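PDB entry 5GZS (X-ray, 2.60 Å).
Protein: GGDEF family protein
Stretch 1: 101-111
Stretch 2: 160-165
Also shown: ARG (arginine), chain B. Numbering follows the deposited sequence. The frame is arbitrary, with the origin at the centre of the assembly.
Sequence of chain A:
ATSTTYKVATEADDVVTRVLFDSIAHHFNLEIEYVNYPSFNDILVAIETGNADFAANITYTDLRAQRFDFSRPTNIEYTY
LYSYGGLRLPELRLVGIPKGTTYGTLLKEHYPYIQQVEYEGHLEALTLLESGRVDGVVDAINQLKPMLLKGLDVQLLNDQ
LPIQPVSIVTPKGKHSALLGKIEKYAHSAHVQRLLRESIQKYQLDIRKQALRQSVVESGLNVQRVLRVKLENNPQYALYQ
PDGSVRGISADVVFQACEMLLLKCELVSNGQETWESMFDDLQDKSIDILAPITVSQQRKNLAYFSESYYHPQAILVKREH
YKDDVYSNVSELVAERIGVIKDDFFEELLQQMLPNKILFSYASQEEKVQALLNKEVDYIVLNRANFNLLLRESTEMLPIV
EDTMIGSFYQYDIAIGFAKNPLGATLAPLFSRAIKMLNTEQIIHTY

Stretch 1 (101-111) TTYGTLLKEHY
Stretch 2 160-165: QLPIQP

A helix runs through to His110, with phi/psi mostly near -70/-35 and drifting to -103/-21 there; Tyr111, at -146/62, is the first residue to leave it. Thr101 (-87/168, chi1 p) caps the entry, its OG1 accepting from Tyr103 N at 3.2 Å. The second stretch is extended without being a regular strand: Leu161 lies at -141/152, Pro162 at -71/93, Ile163 at -87/112 and Gln164 at -59/142. It runs antiparallel to the helix, with CA-CA separations of 8.1 Å for His110-Leu161, 8.3 Å for Leu106-Ile163 and 9.0 Å for Thr102-Gln164. Each step of four helix residues is matched by one or two residues of the extended chain, one from Thr102 to Leu106 and two from Leu106 to His110, and the i, i+4 positions 102, 106 and 110 all point CA-to-CB toward it.

No hydrogen bond crosses the contact, which buries 346 Å² in total; apolar packing holds its centre. Leu106 (t, chi2 78°) brings CD2 to 3.4 Å from Ile163 CD1 and 3.7 Å from Leu161 CD1, while its CD1 lies 3.6 Å from Pro162 O. Ile163 (m, m) starts sideways, but its end comes nearer. Leu161 (m, t) points toward the helix and is the most covered residue. Its CD1 also meets Leu107 CD1 at 4.4 Å, the latter side chain starting away from the contact.

His110 (m, chi2 94°) offers a ring face to Leu161: Leu161 CD2 sits 3.7 Å from the centroid of the His110 ring, 22° off its normal, a CH-pi contact. The ring is oriented by its own helix, ND1 donating to Leu106 O at 2.9 Å, and its NE2 lies 3.5 Å from Pro162 CD.

At the other end, Thr102 OG1 (chi1 t) and Gln164 OE1 (m, t) approach only to 4.0 Å, while Thr102 N donates to O of the bound arginine at 2.7 Å.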

# COMPACT_ATOMS: atom_id res chain seq x y z
N THR A 101 -1.01 18.93 -21.95
CA THR A 101 -0.33 18.84 -20.67
C THR A 101 0.28 17.48 -20.43
O THR A 101 -0.00 16.52 -21.14
CB THR A 101 -1.25 19.14 -19.46
OG1 THR A 101 -2.27 18.13 -19.36
CG2 THR A 101 -1.87 20.53 -19.57
N THR A 102 1.10 17.44 -19.41
CA THR A 102 1.75 16.23 -18.96
C THR A 102 0.75 15.32 -18.25
O THR A 102 1.03 14.14 -17.99
CB THR A 102 2.93 16.60 -18.03
OG1 THR A 102 3.91 15.56 -18.05
CG2 THR A 102 2.44 16.84 -16.61
N TYR A 103 -0.44 15.85 -17.97
CA TYR A 103 -1.45 15.16 -17.15
C TYR A 103 -2.09 13.95 -17.82
O TYR A 103 -2.62 13.06 -17.13
CB TYR A 103 -2.54 16.15 -16.73
CG TYR A 103 -2.04 17.28 -15.85
CD1 TYR A 103 -0.86 17.16 -15.13
CD2 TYR A 103 -2.75 18.48 -15.74
CE1 TYR A 103 -0.40 18.19 -14.32
CE2 TYR A 103 -2.30 19.52 -14.93
CZ TYR A 103 -1.12 19.38 -14.22
OH TYR A 103 -0.66 20.41 -13.40
N GLY A 104 -2.06 13.90 -19.15
CA GLY A 104 -2.56 12.75 -19.88
C GLY A 104 -1.81 11.52 -19.45
O GLY A 104 -2.39 10.54 -18.96
N THR A 105 -0.49 11.59 -19.60
CA THR A 105 0.44 10.52 -19.23
C THR A 105 0.44 10.15 -17.74
O THR A 105 0.60 8.98 -17.36
CB THR A 105 1.87 10.91 -19.63
OG1 THR A 105 1.96 10.95 -21.07
CG2 THR A 105 2.90 9.93 -19.08
N LEU A 106 0.27 11.15 -16.89
CA LEU A 106 0.34 10.91 -15.45
C LEU A 106 -0.85 10.08 -14.98
O LEU A 106 -0.70 9.21 -14.11
CB LEU A 106 0.38 12.23 -14.69
CG LEU A 106 0.51 12.07 -13.17
CD1 LEU A 106 1.93 11.73 -12.79
CD2 LEU A 106 0.04 13.31 -12.45
N LEU A 107 -2.03 10.35 -15.52
CA LEU A 107 -3.22 9.71 -14.98
C LEU A 107 -3.41 8.29 -15.51
O LEU A 107 -3.92 7.43 -14.78
CB LEU A 107 -4.48 10.54 -15.25
CG LEU A 107 -5.04 11.17 -13.96
CD1 LEU A 107 -4.14 12.29 -13.38
CD2 LEU A 107 -6.47 11.66 -14.16
N LYS A 108 -2.98 8.06 -16.75
CA LYS A 108 -3.04 6.74 -17.34
C LYS A 108 -1.97 5.84 -16.73
O LYS A 108 -2.15 4.62 -16.64
CB LYS A 108 -2.85 6.82 -18.86
CG LYS A 108 -4.15 6.76 -19.65
CD LYS A 108 -4.38 5.37 -20.22
CE LYS A 108 -5.86 5.02 -20.23
NZ LYS A 108 -6.11 3.68 -20.83
N GLU A 109 -0.86 6.44 -16.31
CA GLU A 109 0.21 5.68 -15.68
C GLU A 109 -0.19 5.28 -14.25
O GLU A 109 0.16 4.19 -13.77
CB GLU A 109 1.54 6.46 -15.69
CG GLU A 109 2.65 5.78 -14.88
CD GLU A 109 3.96 6.56 -14.85
OE1 GLU A 109 4.27 7.25 -15.85
OE2 GLU A 109 4.66 6.48 -13.82
N HIS A 110 -0.95 6.14 -13.57
CA HIS A 110 -1.37 5.83 -12.20
C HIS A 110 -2.82 5.35 -12.07
O HIS A 110 -3.18 4.71 -11.08
CB HIS A 110 -1.14 7.05 -11.29
CG HIS A 110 0.30 7.41 -11.10
ND1 HIS A 110 0.95 8.34 -11.89
CD2 HIS A 110 1.23 6.92 -10.25
CE1 HIS A 110 2.21 8.42 -11.51
NE2 HIS A 110 2.41 7.57 -10.52
N TYR A 111 -3.67 5.65 -13.06
CA TYR A 111 -5.06 5.21 -12.99
C TYR A 111 -5.64 4.88 -14.36
O TYR A 111 -6.61 5.51 -14.78
CB TYR A 111 -5.94 6.29 -12.35
CG TYR A 111 -5.74 6.48 -10.87
CD1 TYR A 111 -6.27 5.58 -9.95
CD2 TYR A 111 -5.05 7.59 -10.38
CE1 TYR A 111 -6.10 5.78 -8.57
CE2 TYR A 111 -4.88 7.79 -9.02
CZ TYR A 111 -5.41 6.89 -8.12
OH TYR A 111 -5.24 7.10 -6.78
N GLN A 160 0.06 13.32 -3.53
CA GLN A 160 -0.72 12.12 -3.85
C GLN A 160 -0.07 11.37 -5.00
O GLN A 160 -0.20 10.16 -5.15
CB GLN A 160 -2.16 12.50 -4.26
CG GLN A 160 -2.97 13.14 -3.18
CD GLN A 160 -3.58 12.12 -2.25
OE1 GLN A 160 -3.07 11.01 -2.11
NE2 GLN A 160 -4.68 12.49 -1.60
N LEU A 161 0.59 12.13 -5.85
CA LEU A 161 1.16 11.61 -7.07
C LEU A 161 2.49 12.27 -7.29
O LEU A 161 2.69 13.39 -6.85
CB LEU A 161 0.25 11.87 -8.27
CG LEU A 161 -1.02 11.06 -8.44
CD1 LEU A 161 -1.78 11.56 -9.68
CD2 LEU A 161 -0.69 9.60 -8.59
N PRO A 162 3.41 11.59 -7.96
CA PRO A 162 4.66 12.26 -8.28
C PRO A 162 4.44 13.33 -9.34
O PRO A 162 4.48 13.00 -10.53
CB PRO A 162 5.54 11.13 -8.83
CG PRO A 162 4.79 9.87 -8.56
CD PRO A 162 3.36 10.23 -8.51
N ILE A 163 4.20 14.58 -8.91
CA ILE A 163 4.06 15.70 -9.84
C ILE A 163 5.40 16.30 -10.16
O ILE A 163 6.03 16.90 -9.31
CB ILE A 163 3.14 16.80 -9.30
CG1 ILE A 163 1.76 16.23 -8.98
CG2 ILE A 163 3.05 17.94 -10.33
CD1 ILE A 163 1.00 15.73 -10.23
N GLN A 164 5.83 16.15 -11.40
CA GLN A 164 7.16 16.59 -11.82
C GLN A 164 7.33 18.08 -11.60
O GLN A 164 6.41 18.84 -11.80
CB GLN A 164 7.38 16.25 -13.28
CG GLN A 164 7.04 14.81 -13.61
CD GLN A 164 7.37 14.44 -15.04
OE1 GLN A 164 7.33 15.29 -15.94
NE2 GLN A 164 7.71 13.18 -15.26
N PRO A 165 8.53 18.50 -11.18
CA PRO A 165 8.83 19.94 -11.18
C PRO A 165 8.63 20.57 -12.56
O PRO A 165 8.37 19.88 -13.55
CB PRO A 165 10.31 20.00 -10.76
CG PRO A 165 10.48 18.79 -9.91
CD PRO A 165 9.62 17.72 -10.56
N ARG B . 3.22 21.62 -16.03
CA ARG B . 2.34 20.76 -16.80
C ARG B . 2.75 20.73 -18.26
O ARG B . 2.46 19.79 -19.00
CB ARG B . 0.90 21.22 -16.66
CG ARG B . 0.63 22.59 -17.23
CD ARG B . -0.73 23.06 -16.73
NE ARG B . -1.12 24.33 -17.30
CZ ARG B . -0.60 25.49 -16.94
NH1 ARG B . 0.35 25.55 -16.01
NH2 ARG B . -1.02 26.60 -17.53
OXT ARG B . 3.38 21.66 -18.75